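Local coordinates for DNA ligase (PDB 3GDE), which probably seals nicks in double-stranded DNA during replication, recombination and repair, using ATP and passing through an adenylated lysine intermediate, at residues 53-56 with 57-60; 85-88 with 89-92; 94-97 with 98-101; 351-354 with 355-358; 379-382 with 383-386. All coordinates share one frame; numbering follows the deposited sequence.

Interaction 1: residues 53-56 with 57-60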
loop_
_atom_site.group_PDB
_atom_site.type_symbol
_atom_site.label_atom_id
_atom_site.label_comp_id
_atom_site.label_asym_id
_atom_site.label_seq_id
_atom_site.Cartn_x
_atom_site.Cartn_y
_atom_site.Cartn_z
ATOM N N VAL A 53 4.702 4.987 10.290
ATOM C CA VAL A 53 4.440 5.181 11.707
ATOM C C VAL A 53 3.474 4.089 12.196
ATOM O O VAL A 53 3.618 3.577 13.317
ATOM C CB VAL A 53 3.913 6.613 11.974
ATOM C CG1 VAL A 53 3.578 6.815 13.426
ATOM C CG2 VAL A 53 4.937 7.651 11.511
ATOM N N TYR A 54 2.507 3.739 11.345
ATOM C CA TYR A 54 1.543 2.662 11.605
ATOM C C TYR A 54 1.470 1.736 10.401
ATOM O O TYR A 54 1.703 2.176 9.287
ATOM C CB TYR A 54 0.136 3.213 11.912
ATOM C CG TYR A 54 0.130 4.252 13.016
ATOM C CD1 TYR A 54 0.226 3.873 14.361
ATOM C CD2 TYR A 54 0.056 5.617 12.709
ATOM C CE1 TYR A 54 0.243 4.825 15.370
ATOM C CE2 TYR A 54 0.069 6.580 13.709
ATOM C CZ TYR A 54 0.165 6.180 15.039
ATOM O OH TYR A 54 0.191 7.135 16.028
ATOM N N PRO A 55 1.166 0.442 10.624
ATOM C CA PRO A 55 0.751 -0.441 9.522
ATOM C C PRO A 55 -0.516 0.099 8.848
ATOM O O PRO A 55 -1.332 0.746 9.503
ATOM C CB PRO A 55 0.457 -1.759 10.233
ATOM C CG PRO A 55 1.292 -1.712 11.470
ATOM C CD PRO A 55 1.232 -0.287 11.907
ATOM N N PRO A 56 -0.672 -0.135 7.531
ATOM C CA PRO A 56 -1.824 0.435 6.813
ATOM C C PRO A 56 -3.174 -0.120 7.289
ATOM O O PRO A 56 -4.188 0.583 7.248
ATOM C CB PRO A 56 -1.563 0.042 5.351
ATOM C CG PRO A 56 -0.647 -1.146 5.428
ATOM C CD PRO A 56 0.211 -0.912 6.643
ATOM N N TRP A 57 -3.175 -1.364 7.744
ATOM C CA TRP A 57 -4.390 -2.014 8.215
ATOM C C TRP A 57 -4.824 -1.560 9.608
ATOM O O TRP A 57 -5.976 -1.760 10.000
ATOM C CB TRP A 57 -4.195 -3.521 8.190
ATOM C CG TRP A 57 -3.028 -3.990 8.998
ATOM C CD1 TRP A 57 -1.748 -4.176 8.559
ATOM C CD2 TRP A 57 -3.040 -4.363 10.386
ATOM N NE1 TRP A 57 -0.963 -4.636 9.588
ATOM C CE2 TRP A 57 -1.726 -4.759 10.721
ATOM C CE3 TRP A 57 -4.032 -4.403 11.375
ATOM C CZ2 TRP A 57 -1.370 -5.180 12.007
ATOM C CZ3 TRP A 57 -3.684 -4.824 12.657
ATOM C CH2 TRP A 57 -2.356 -5.208 12.959
ATOM N N ASP A 58 -3.878 -0.999 10.360
ATOM C CA ASP A 58 -4.147 -0.361 11.638
ATOM C C ASP A 58 -5.096 0.813 11.374
ATOM O O ASP A 58 -4.926 1.541 10.406
ATOM C CB ASP A 58 -2.816 0.121 12.244
ATOM C CG ASP A 58 -2.945 0.630 13.682
ATOM O OD1 ASP A 58 -3.912 1.353 14.009
ATOM O OD2 ASP A 58 -2.041 0.323 14.489
ATOM N N GLU A 59 -6.105 0.980 12.216
ATOM C CA GLU A 59 -7.047 2.090 12.042
ATOM C C GLU A 59 -6.414 3.467 12.301
ATOM O O GLU A 59 -6.914 4.465 11.805
ATOM C CB GLU A 59 -8.331 1.897 12.872
ATOM C CG GLU A 59 -9.230 0.749 12.378
ATOM C CD GLU A 59 -10.658 1.194 12.050
ATOM O OE1 GLU A 59 -10.840 1.928 11.044
ATOM O OE2 GLU A 59 -11.597 0.790 12.786
ATOM N N ARG A 60 -5.311 3.507 13.048
ATOM C CA ARG A 60 -4.585 4.762 13.311
ATOM C C ARG A 60 -3.842 5.322 12.089
ATOM O O ARG A 60 -3.104 4.607 11.415
ATOM C CB ARG A 60 -3.616 4.602 14.486
ATOM C CG ARG A 60 -4.292 4.429 15.845
ATOM C CD ARG A 60 -3.288 4.048 16.922
ATOM N NE ARG A 60 -2.633 2.786 16.611
ATOM C CZ ARG A 60 -1.619 2.260 17.296
ATOM N NH1 ARG A 60 -1.118 2.884 18.354
ATOM N NH2 ARG A 60 -1.107 1.095 16.916
#
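Tyr54 and Arg60 meet with the arginine laid across the aromatic ring. Arg60 CB sits over the ring centre, 3.8 Å from the Tyr54 ring centroid and almost on the ring normal, a CH-pi contact; Val53 CG1 lies against the opposite face. Further out, a bend at chi3 (-61°) returns the Arg60 chain over the rim, bringing its CZ to 3.7 Å from Tyr54 CE1, with guanidinium and ring planes 45° apart. The same bend presents the guanidinium side-on to Asp58. Arg60 NH2 donates to the syn lone pair of Asp58 OD2 at 2.7 Å, and NE reaches OD1. Asp58 OD1 also accepts from Arg60 N at 2.7 Å, closing an Asx turn, so one carboxylate fixes both backbone and side chain of the arginine. Tyr54 OH bonds Asp125. Replacing Tyr54 by alanine would probably leave the Arg60 chain without its aromatic floor and Asp125 without the phenolic hydroxyl.

A type I turn from Pro55 to Asp58, with a weak bond from Asp58 N to Pro55 O (3.2 Å), folds the chain back. Trp57 CG stands between its own N and carbonyl carbon (chi1 57°), which sets the indole face against Pro55 CB, 3.3 Å from Trp57 NE1. In this loop of the N-terminal, DNA-ligase-family region, between helices 39-49 and 66-77, Tyr54 packs on helix 117-129, while Trp57 NE1 bonds Asn198 O.

Interaction 2: residues 85-88 with 89-92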
loop_
_atom_site.group_PDB
_atom_site.type_symbol
_atom_site.label_atom_id
_atom_site.label_comp_id
_atom_site.label_asym_id
_atom_site.label_seq_id
_atom_site.Cartn_x
_atom_site.Cartn_y
_atom_site.Cartn_z
ATOM N N GLU A 85 8.165 27.750 1.984
ATOM C CA GLU A 85 7.732 27.146 0.726
ATOM C C GLU A 85 8.755 27.351 -0.391
ATOM O O GLU A 85 9.067 26.411 -1.123
ATOM C CB GLU A 85 6.334 27.638 0.334
ATOM C CG GLU A 85 5.253 27.085 1.264
ATOM C CD GLU A 85 3.917 27.790 1.166
ATOM O OE1 GLU A 85 3.839 28.874 0.547
ATOM O OE2 GLU A 85 2.931 27.254 1.719
ATOM N N SER A 86 9.327 28.548 -0.495
ATOM C CA SER A 86 10.377 28.760 -1.488
ATOM C C SER A 86 11.617 27.926 -1.163
ATOM O O SER A 86 12.317 27.476 -2.070
ATOM C CB SER A 86 10.732 30.246 -1.636
ATOM O OG SER A 86 11.763 30.621 -0.744
ATOM N N MET A 87 11.874 27.719 0.131
ATOM C CA MET A 87 12.968 26.861 0.584
ATOM C C MET A 87 12.786 25.395 0.155
ATOM O O MET A 87 13.763 24.741 -0.195
ATOM C CB MET A 87 13.148 26.951 2.102
ATOM C CG MET A 87 13.681 28.288 2.623
ATOM S SD MET A 87 13.759 28.336 4.437
ATOM C CE MET A 87 15.291 27.429 4.724
ATOM N N ILE A 88 11.552 24.882 0.180
ATOM C CA ILE A 88 11.295 23.502 -0.271
ATOM C C ILE A 88 11.630 23.309 -1.755
ATOM O O ILE A 88 12.139 22.265 -2.140
ATOM C CB ILE A 88 9.860 22.979 0.067
ATOM C CG1 ILE A 88 9.906 21.465 0.323
ATOM C CG2 ILE A 88 8.834 23.328 -1.041
ATOM C CD1 ILE A 88 8.554 20.796 0.484
ATOM N N ARG A 89 11.372 24.333 -2.564
ATOM C CA ARG A 89 11.700 24.316 -3.993
ATOM C C ARG A 89 13.195 24.544 -4.221
ATOM O O ARG A 89 13.748 24.097 -5.226
ATOM C CB ARG A 89 10.858 25.343 -4.754
ATOM C CG ARG A 89 9.358 25.040 -4.723
ATOM C CD ARG A 89 8.540 26.021 -5.558
ATOM N NE ARG A 89 8.502 27.376 -4.997
ATOM C CZ ARG A 89 7.586 27.836 -4.152
ATOM N NH1 ARG A 89 6.598 27.054 -3.731
ATOM N NH2 ARG A 89 7.657 29.090 -3.723
ATOM N N GLU A 90 13.841 25.233 -3.281
ATOM C CA GLU A 90 15.298 25.398 -3.286
ATOM C C GLU A 90 16.016 24.105 -2.889
ATOM O O GLU A 90 16.898 23.633 -3.609
ATOM C CB GLU A 90 15.709 26.534 -2.343
ATOM C CG GLU A 90 17.226 26.710 -2.179
ATOM C CD GLU A 90 17.611 27.770 -1.135
ATOM O OE1 GLU A 90 18.828 27.870 -0.838
ATOM O OE2 GLU A 90 16.717 28.497 -0.612
ATOM N N TYR A 91 15.635 23.534 -1.745
ATOM C CA TYR A 91 16.307 22.340 -1.225
ATOM C C TYR A 91 15.779 21.028 -1.826
ATOM O O TYR A 91 16.485 20.017 -1.815
ATOM C CB TYR A 91 16.234 22.295 0.311
ATOM C CG TYR A 91 17.103 23.316 1.013
ATOM C CD1 TYR A 91 16.608 24.578 1.326
ATOM C CD2 TYR A 91 18.418 23.017 1.375
ATOM C CE1 TYR A 91 17.391 25.525 1.976
ATOM C CE2 TYR A 91 19.221 23.967 2.028
ATOM C CZ TYR A 91 18.691 25.219 2.326
ATOM O OH TYR A 91 19.457 26.170 2.972
ATOM N N GLY A 92 14.549 21.045 -2.339
ATOM C CA GLY A 92 13.952 19.857 -2.961
ATOM C C GLY A 92 13.366 18.855 -1.968
ATOM O O GLY A 92 12.889 17.790 -2.361
HETATM O O HOH W 1 4.104 28.714 -2.201
#
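Arg89 folds back along its own helix, so that its guanidinium lies over the backbone of Glu85 and Ser86. Backbone hydrogen bonds come first: Glu90 N to Ser86 O, Tyr91 N to Met87 O at 2.7 Å with a nearly straight N-H...O angle of 171°, and Gly92 N to Ile88 O. The bond from Arg89 N to Glu85 O is weak.

These i to i+4 bonds form the last turns of helix 81-91 in the N-terminal, DNA-ligase-family region; Gly92 is the first residue to leave helical geometry, with a positive phi of 81°.

Two side chains pack on backbone atoms. The bend of Arg89 at chi3 (-69°) places Glu85 O over the centre of one guanidinium face, with Arg89 NH2 3.5 Å from Ser86 CA, and Met87 O meets the edge of the Tyr91 ring, 3.2 Å from CD1.

Among polar side chains, Glu85 OE1 and Arg89 NH1 are not in direct contact; a water donates to OE1 at 2.8 Å and weakly accepts from NH1, while Glu85 OE2 is paired with Arg81.

In the apolar packing, Met87 and Tyr91 run side by side, Met87 CE touching Tyr91 CE1 at 3.9 Å. Ile88 packs on Ile66 and Tyr70 of helix 66-77 and on Leu94 of helix 94-108.

Interaction 3: residues 94-97 with 98-101; sequences LGLV and AEQL
Leu94 through Leu101 make a buried, local contact between residues three and four apart in the first turns of helix 94-108, within the N-terminal, DNA-ligase-family region. Its regularity shows in four consecutive backbone bonds. Ala98 N reaches Leu94 O at 2.8 Å, and Glu99 N meets Gly95 O at an N-H...O angle of 171°. Leu101 N approaches Val97 O nearly along the carbonyl direction (2.9 Å), whereas Gln100 N stands above the carbonyl plane of Leu96, at 3.2 Å from its O.

Side chains add two pairs that run side by side. Val97 and Leu101 point the same way, Val97 CG1 lying 4.2 Å from Leu101 CD1; CG1 is anti to the backbone N (chi1 173°), which puts that methyl beside Leu101 CD1. Leu96 and Glu99 also run alongside each other, with Leu96 CD2 3.6 Å from Glu99 OE1. That oxygen is engaged beyond the helix in a salt bridge with Arg156, so the leucine methyl packs against an ion pair.

Different sides of the helix meet different neighbours. Val97 packs on Ile84 and Met87 of helix 81-91, Leu94 and Ala98 face helix 66-77 through Leu69 and Leu73, and Leu96 lies against Arg156 and Arg160 of helix 152-162.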
loop_
_atom_site.group_PDB
_atom_site.type_symbol
_atom_site.label_atom_id
_atom_site.label_comp_id
_atom_site.label_asym_id
_atom_site.label_seq_id
_atom_site.Cartn_x
_atom_site.Cartn_y
_atom_site.Cartn_z
ATOM N N LEU A 94 11.432 18.859 2.210
ATOM C CA LEU A 94 11.029 19.569 3.418
ATOM C C LEU A 94 11.885 19.179 4.626
ATOM O O LEU A 94 12.064 19.993 5.542
ATOM C CB LEU A 94 9.537 19.385 3.722
ATOM C CG LEU A 94 8.894 20.389 4.693
ATOM C CD1 LEU A 94 8.904 21.842 4.169
ATOM C CD2 LEU A 94 7.483 19.969 5.025
ATOM N N GLY A 95 12.409 17.947 4.619
ATOM C CA GLY A 95 13.316 17.473 5.664
ATOM C C GLY A 95 14.553 18.351 5.751
ATOM O O GLY A 95 14.927 18.794 6.838
ATOM N N LEU A 96 15.171 18.618 4.599
ATOM C CA LEU A 96 16.360 19.464 4.530
ATOM C C LEU A 96 16.066 20.915 4.905
ATOM O O LEU A 96 16.930 21.615 5.432
ATOM C CB LEU A 96 17.006 19.383 3.142
ATOM C CG LEU A 96 17.576 18.026 2.709
ATOM C CD1 LEU A 96 18.049 18.076 1.263
ATOM C CD2 LEU A 96 18.709 17.563 3.629
ATOM N N VAL A 97 14.841 21.356 4.642
ATOM C CA VAL A 97 14.400 22.677 5.057
ATOM C C VAL A 97 14.230 22.744 6.575
ATOM O O VAL A 97 14.689 23.699 7.207
ATOM C CB VAL A 97 13.090 23.098 4.354
ATOM C CG1 VAL A 97 12.565 24.419 4.929
ATOM C CG2 VAL A 97 13.316 23.218 2.855
ATOM N N ALA A 98 13.556 21.749 7.149
ATOM C CA ALA A 98 13.386 21.672 8.595
ATOM C C ALA A 98 14.752 21.690 9.302
ATOM O O ALA A 98 14.950 22.466 10.239
ATOM C CB ALA A 98 12.574 20.444 8.983
ATOM N N GLU A 99 15.684 20.868 8.819
ATOM C CA GLU A 99 17.055 20.838 9.314
ATOM C C GLU A 99 17.714 22.227 9.319
ATOM O O GLU A 99 18.366 22.613 10.287
ATOM C CB GLU A 99 17.894 19.863 8.493
ATOM C CG GLU A 99 19.332 19.699 8.991
ATOM C CD GLU A 99 20.244 19.010 7.983
ATOM O OE1 GLU A 99 19.798 18.693 6.856
ATOM O OE2 GLU A 99 21.422 18.789 8.316
ATOM N N GLN A 100 17.516 22.967 8.235
ATOM C CA GLN A 100 18.081 24.294 8.073
ATOM C C GLN A 100 17.449 25.308 9.017
ATOM O O GLN A 100 18.156 26.107 9.628
ATOM C CB GLN A 100 17.957 24.751 6.611
ATOM C CG GLN A 100 19.152 25.550 6.124
ATOM C CD GLN A 100 20.485 24.927 6.538
ATOM O OE1 GLN A 100 20.758 23.748 6.273
ATOM N NE2 GLN A 100 21.318 25.722 7.199
ATOM N N LEU A 101 16.129 25.271 9.149
ATOM C CA LEU A 101 15.439 26.178 10.073
ATOM C C LEU A 101 15.829 25.960 11.542
ATOM O O LEU A 101 16.013 26.916 12.280
ATOM C CB LEU A 101 13.917 26.089 9.910
ATOM C CG LEU A 101 13.332 26.522 8.559
ATOM C CD1 LEU A 101 11.828 26.344 8.562
ATOM C CD2 LEU A 101 13.721 27.984 8.215
#

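Interaction 4: residues 351-354 with 355-358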
loop_
_atom_site.group_PDB
_atom_site.type_symbol
_atom_site.label_atom_id
_atom_site.label_comp_id
_atom_site.label_asym_id
_atom_site.label_seq_id
_atom_site.Cartn_x
_atom_site.Cartn_y
_atom_site.Cartn_z
ATOM N N ASP A 351 -2.468 -24.241 4.416
ATOM C CA ASP A 351 -1.580 -25.333 3.988
ATOM C C ASP A 351 -2.296 -26.470 3.257
ATOM O O ASP A 351 -1.640 -27.291 2.614
ATOM C CB ASP A 351 -0.754 -25.888 5.160
ATOM C CG ASP A 351 0.315 -24.913 5.654
ATOM O OD1 ASP A 351 0.637 -23.931 4.952
ATOM O OD2 ASP A 351 0.850 -25.141 6.756
ATOM N N LEU A 352 -3.625 -26.531 3.368
ATOM C CA LEU A 352 -4.439 -27.380 2.486
ATOM C C LEU A 352 -4.140 -26.850 1.068
ATOM O O LEU A 352 -3.975 -25.646 0.898
ATOM C CB LEU A 352 -5.912 -27.373 2.906
ATOM C CG LEU A 352 -6.171 -27.661 4.399
ATOM C CD1 LEU A 352 -7.674 -27.669 4.741
ATOM C CD2 LEU A 352 -5.513 -28.957 4.895
ATOM N N PRO A 353 -4.192 -27.694 0.026
ATOM C CA PRO A 353 -5.176 -28.275 -0.829
ATOM C C PRO A 353 -6.391 -27.383 -1.088
ATOM O O PRO A 353 -7.312 -27.315 -0.279
ATOM C CB PRO A 353 -5.360 -29.653 -0.213
ATOM C CG PRO A 353 -3.806 -30.019 0.054
ATOM C CD PRO A 353 -3.045 -28.613 0.003
ATOM N N LEU A 354 -6.327 -26.670 -2.215
ATOM C CA LEU A 354 -7.420 -25.824 -2.696
ATOM C C LEU A 354 -8.770 -26.543 -2.650
ATOM O O LEU A 354 -9.747 -25.999 -2.122
ATOM C CB LEU A 354 -7.121 -25.307 -4.111
ATOM C CG LEU A 354 -8.036 -24.224 -4.701
ATOM C CD1 LEU A 354 -7.236 -23.207 -5.496
ATOM C CD2 LEU A 354 -9.136 -24.824 -5.575
ATOM N N ARG A 355 -8.811 -27.765 -3.181
ATOM C CA ARG A 355 -10.032 -28.583 -3.175
ATOM C C ARG A 355 -10.561 -28.849 -1.760
ATOM O O ARG A 355 -11.782 -28.900 -1.552
ATOM C CB ARG A 355 -9.836 -29.893 -3.961
ATOM C CG ARG A 355 -8.730 -30.797 -3.437
ATOM C CD ARG A 355 -8.319 -31.892 -4.442
ATOM N NE ARG A 355 -6.858 -31.953 -4.575
ATOM C CZ ARG A 355 -6.024 -32.419 -3.643
ATOM N NH1 ARG A 355 -6.485 -32.884 -2.481
ATOM N NH2 ARG A 355 -4.715 -32.416 -3.870
ATOM N N GLU A 356 -9.643 -28.995 -0.799
ATOM C CA GLU A 356 -9.985 -29.149 0.620
ATOM C C GLU A 356 -10.441 -27.832 1.269
ATOM O O GLU A 356 -11.382 -27.821 2.076
ATOM C CB GLU A 356 -8.806 -29.737 1.399
ATOM C CG GLU A 356 -8.404 -31.139 0.957
ATOM C CD GLU A 356 -7.460 -31.833 1.933
ATOM O OE1 GLU A 356 -6.540 -32.542 1.452
ATOM O OE2 GLU A 356 -7.643 -31.681 3.171
ATOM N N ARG A 357 -9.778 -26.727 0.922
ATOM C CA ARG A 357 -10.219 -25.408 1.377
ATOM C C ARG A 357 -11.613 -25.107 0.847
ATOM O O ARG A 357 -12.450 -24.592 1.570
ATOM C CB ARG A 357 -9.246 -24.301 0.960
ATOM C CG ARG A 357 -7.811 -24.497 1.424
ATOM C CD ARG A 357 -7.045 -23.187 1.384
ATOM N NE ARG A 357 -7.090 -22.539 0.072
ATOM C CZ ARG A 357 -6.307 -22.849 -0.959
ATOM N NH1 ARG A 357 -5.400 -23.810 -0.856
ATOM N NH2 ARG A 357 -6.424 -22.177 -2.098
ATOM N N ARG A 358 -11.852 -25.454 -0.415
ATOM C CA ARG A 358 -13.160 -25.267 -1.048
ATOM C C ARG A 358 -14.293 -25.926 -0.233
ATOM O O ARG A 358 -15.319 -25.299 0.042
ATOM C CB ARG A 358 -13.125 -25.775 -2.500
ATOM C CG ARG A 358 -14.452 -25.702 -3.247
ATOM C CD ARG A 358 -14.801 -24.285 -3.668
ATOM N NE ARG A 358 -16.240 -24.127 -3.872
ATOM C CZ ARG A 358 -16.826 -23.047 -4.391
ATOM N NH1 ARG A 358 -16.105 -22.002 -4.777
ATOM N NH2 ARG A 358 -18.148 -23.018 -4.527
#
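Arg357 lays its guanidinium over the backbone of Leu354, one face covering Leu354 CA, 3.6 Å from Arg357 CZ. The chain bends at chi3 (-55°) to double back toward the start of the helix, where NH1 donates to Leu352 O at 2.9 Å. That acceptor lies in the guanidinium plane, but the donor stands 40° out of the carbonyl plane, and the N-H...O angle is a modest 139°. Arg357 NH2 meanwhile rests on the leucine side chain, 3.6 Å from Leu354 CD1, and Leu352 CB packs on Arg357 CG.

Pro353 occupies the N-cap position of helix 354-364. Its carbonyl opens the helical bonding by accepting from Arg357 N at 2.8 Å, and Leu354 O follows with Arg358 N at 2.8 Å. Glu356 runs beside the proline and Arg355 passes its guanidinium over it, but the proline's backbone geometry is abnormal, so the exact place of its ring is doubtful. Leu352 crosses the Glu356 chain at about a right angle, and Arg355 forms a long ion pair with Glu356.

In the adenylation domain, this helix start lies beside the predicted ATP site, Arg358 coming near Glu250. Arg357 NE is in a salt bridge with Asp341, and NH1 also bonds Ser407 O. A buried arginine held by a carboxylate and two carbonyl oxygens is likely to keep its positive charge, and its bond to Leu352 ties the preceding loop to the helix.

Interaction 5: residues 379-382 with 383-386; sequences TDSV and DEVR
Thr379 and Glu384 join side chain to side chain across the start of helix 382-394. The firm part gathers round the buried threonine, whose OG1 donates to Glu384 OE1 at 2.9 Å, meeting it on the anti side and 33° out of the carboxylate plane. With OG1 opposite the backbone N (chi1 -173°), the hydroxyl also accepts from Ser381 N at 2.9 Å, closing an ST turn. A valine in place of Thr379 would probably leave Ser381 N without this acceptor and let the Glu384 carboxylate swing loose.

Ser381 is the N-cap, in the connection from strand 371-379 to the helix within the adenylation domain. Its OG receives Glu384 N in a weak capping bond of 3.5 Å, while Ser381 O accepts from Val385 N at an N-H...O angle of 165° and touches Val385 CG1 at 3.1 Å. The next helical bond runs from Arg386 N to Val382 O.

Val382 and Arg386 lie side by side, Val382 CG1 reaching Arg386 NH1 at 3.7 Å, and both pack against helix 237-243, where Arg386 NH2 pairs with Glu238. The loose side is that of the exposed acids: Glu384 is itself exposed, and Asp383 offers little beyond its CB, 3.9 Å from Ser381 OG.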
loop_
_atom_site.group_PDB
_atom_site.type_symbol
_atom_site.label_atom_id
_atom_site.label_comp_id
_atom_site.label_asym_id
_atom_site.label_seq_id
_atom_site.Cartn_x
_atom_site.Cartn_y
_atom_site.Cartn_z
ATOM N N THR A 379 -12.056 -29.194 -14.251
ATOM C CA THR A 379 -12.109 -29.676 -15.631
ATOM C C THR A 379 -10.750 -29.718 -16.316
ATOM O O THR A 379 -9.827 -29.005 -15.923
ATOM C CB THR A 379 -13.090 -28.811 -16.481
ATOM O OG1 THR A 379 -13.254 -29.393 -17.783
ATOM C CG2 THR A 379 -12.594 -27.374 -16.611
ATOM N N ASP A 380 -10.643 -30.573 -17.333
ATOM C CA ASP A 380 -9.504 -30.574 -18.249
ATOM C C ASP A 380 -9.932 -30.140 -19.652
ATOM O O ASP A 380 -9.120 -30.113 -20.579
ATOM C CB ASP A 380 -8.782 -31.938 -18.271
ATOM C CG ASP A 380 -9.697 -33.117 -18.663
ATOM O OD1 ASP A 380 -9.275 -34.281 -18.437
ATOM O OD2 ASP A 380 -10.817 -32.908 -19.191
ATOM N N SER A 381 -11.209 -29.789 -19.791
ATOM C CA SER A 381 -11.792 -29.428 -21.086
ATOM C C SER A 381 -11.672 -27.931 -21.390
ATOM O O SER A 381 -12.267 -27.103 -20.697
ATOM C CB SER A 381 -13.265 -29.860 -21.128
ATOM O OG SER A 381 -13.845 -29.628 -22.400
ATOM N N VAL A 382 -10.906 -27.596 -22.429
ATOM C CA VAL A 382 -10.780 -26.206 -22.907
ATOM C C VAL A 382 -12.145 -25.603 -23.278
ATOM O O VAL A 382 -12.368 -24.403 -23.099
ATOM C CB VAL A 382 -9.765 -26.076 -24.092
ATOM C CG1 VAL A 382 -9.806 -24.687 -24.720
ATOM C CG2 VAL A 382 -8.355 -26.377 -23.631
ATOM N N ASP A 383 -13.051 -26.445 -23.773
ATOM C CA ASP A 383 -14.391 -26.014 -24.181
ATOM C C ASP A 383 -15.273 -25.663 -22.996
ATOM O O ASP A 383 -16.093 -24.738 -23.077
ATOM C CB ASP A 383 -15.071 -27.090 -25.037
ATOM C CG ASP A 383 -14.468 -27.205 -26.433
ATOM O OD1 ASP A 383 -14.915 -28.084 -27.202
ATOM O OD2 ASP A 383 -13.558 -26.421 -26.772
ATOM N N GLU A 384 -15.115 -26.411 -21.905
ATOM C CA GLU A 384 -15.856 -26.141 -20.670
ATOM C C GLU A 384 -15.438 -24.812 -20.027
ATOM O O GLU A 384 -16.289 -24.029 -19.599
ATOM C CB GLU A 384 -15.719 -27.296 -19.672
ATOM C CG GLU A 384 -16.739 -28.414 -19.864
ATOM C CD GLU A 384 -16.975 -29.229 -18.593
ATOM O OE1 GLU A 384 -16.117 -29.190 -17.678
ATOM O OE2 GLU A 384 -18.025 -29.916 -18.507
ATOM N N VAL A 385 -14.132 -24.559 -19.980
ATOM C CA VAL A 385 -13.620 -23.303 -19.424
ATOM C C VAL A 385 -13.937 -22.093 -20.310
ATOM O O VAL A 385 -14.203 -21.009 -19.791
ATOM C CB VAL A 385 -12.118 -23.392 -18.966
ATOM C CG1 VAL A 385 -11.311 -24.292 -19.864
ATOM C CG2 VAL A 385 -11.469 -22.001 -18.827
ATOM N N ARG A 386 -13.961 -22.286 -21.630
ATOM C CA ARG A 386 -14.416 -21.228 -22.548
ATOM C C ARG A 386 -15.908 -20.893 -22.380
ATOM O O ARG A 386 -16.311 -19.741 -22.537
ATOM C CB ARG A 386 -14.083 -21.554 -24.007
ATOM C CG ARG A 386 -14.346 -20.385 -24.958
ATOM C CD ARG A 386 -13.522 -20.468 -26.236
ATOM N NE ARG A 386 -12.259 -19.733 -26.140
ATOM C CZ ARG A 386 -11.046 -20.277 -26.250
ATOM N NH1 ARG A 386 -10.895 -21.581 -26.465
ATOM N NH2 ARG A 386 -9.975 -19.506 -26.153
#

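How the interactions relate
From the N terminus, all five contacts follow in series; each is one continuous local stretch, so none closes a long loop and none encloses or crosses another. Interaction 1 turns the loop between helices 39-49 and 66-77. Interactions 2 and 3 lie on successive helices, 81-91 and 94-108, and are the one pair that touch: Tyr91 OH lies 3.2 Å from Gln100 CG, and Ile88 CG1 packs on Leu94 N. Interactions 4 and 5 begin the helices before and after strand 371-379 in the sequence of the adenylation domain, with centres about 21 Å apart. They lie on the opposite side of the chain's centre from interactions 2 and 3. Interaction 1, nearer that centre, is about 31 Å from interaction 4, centre to centre.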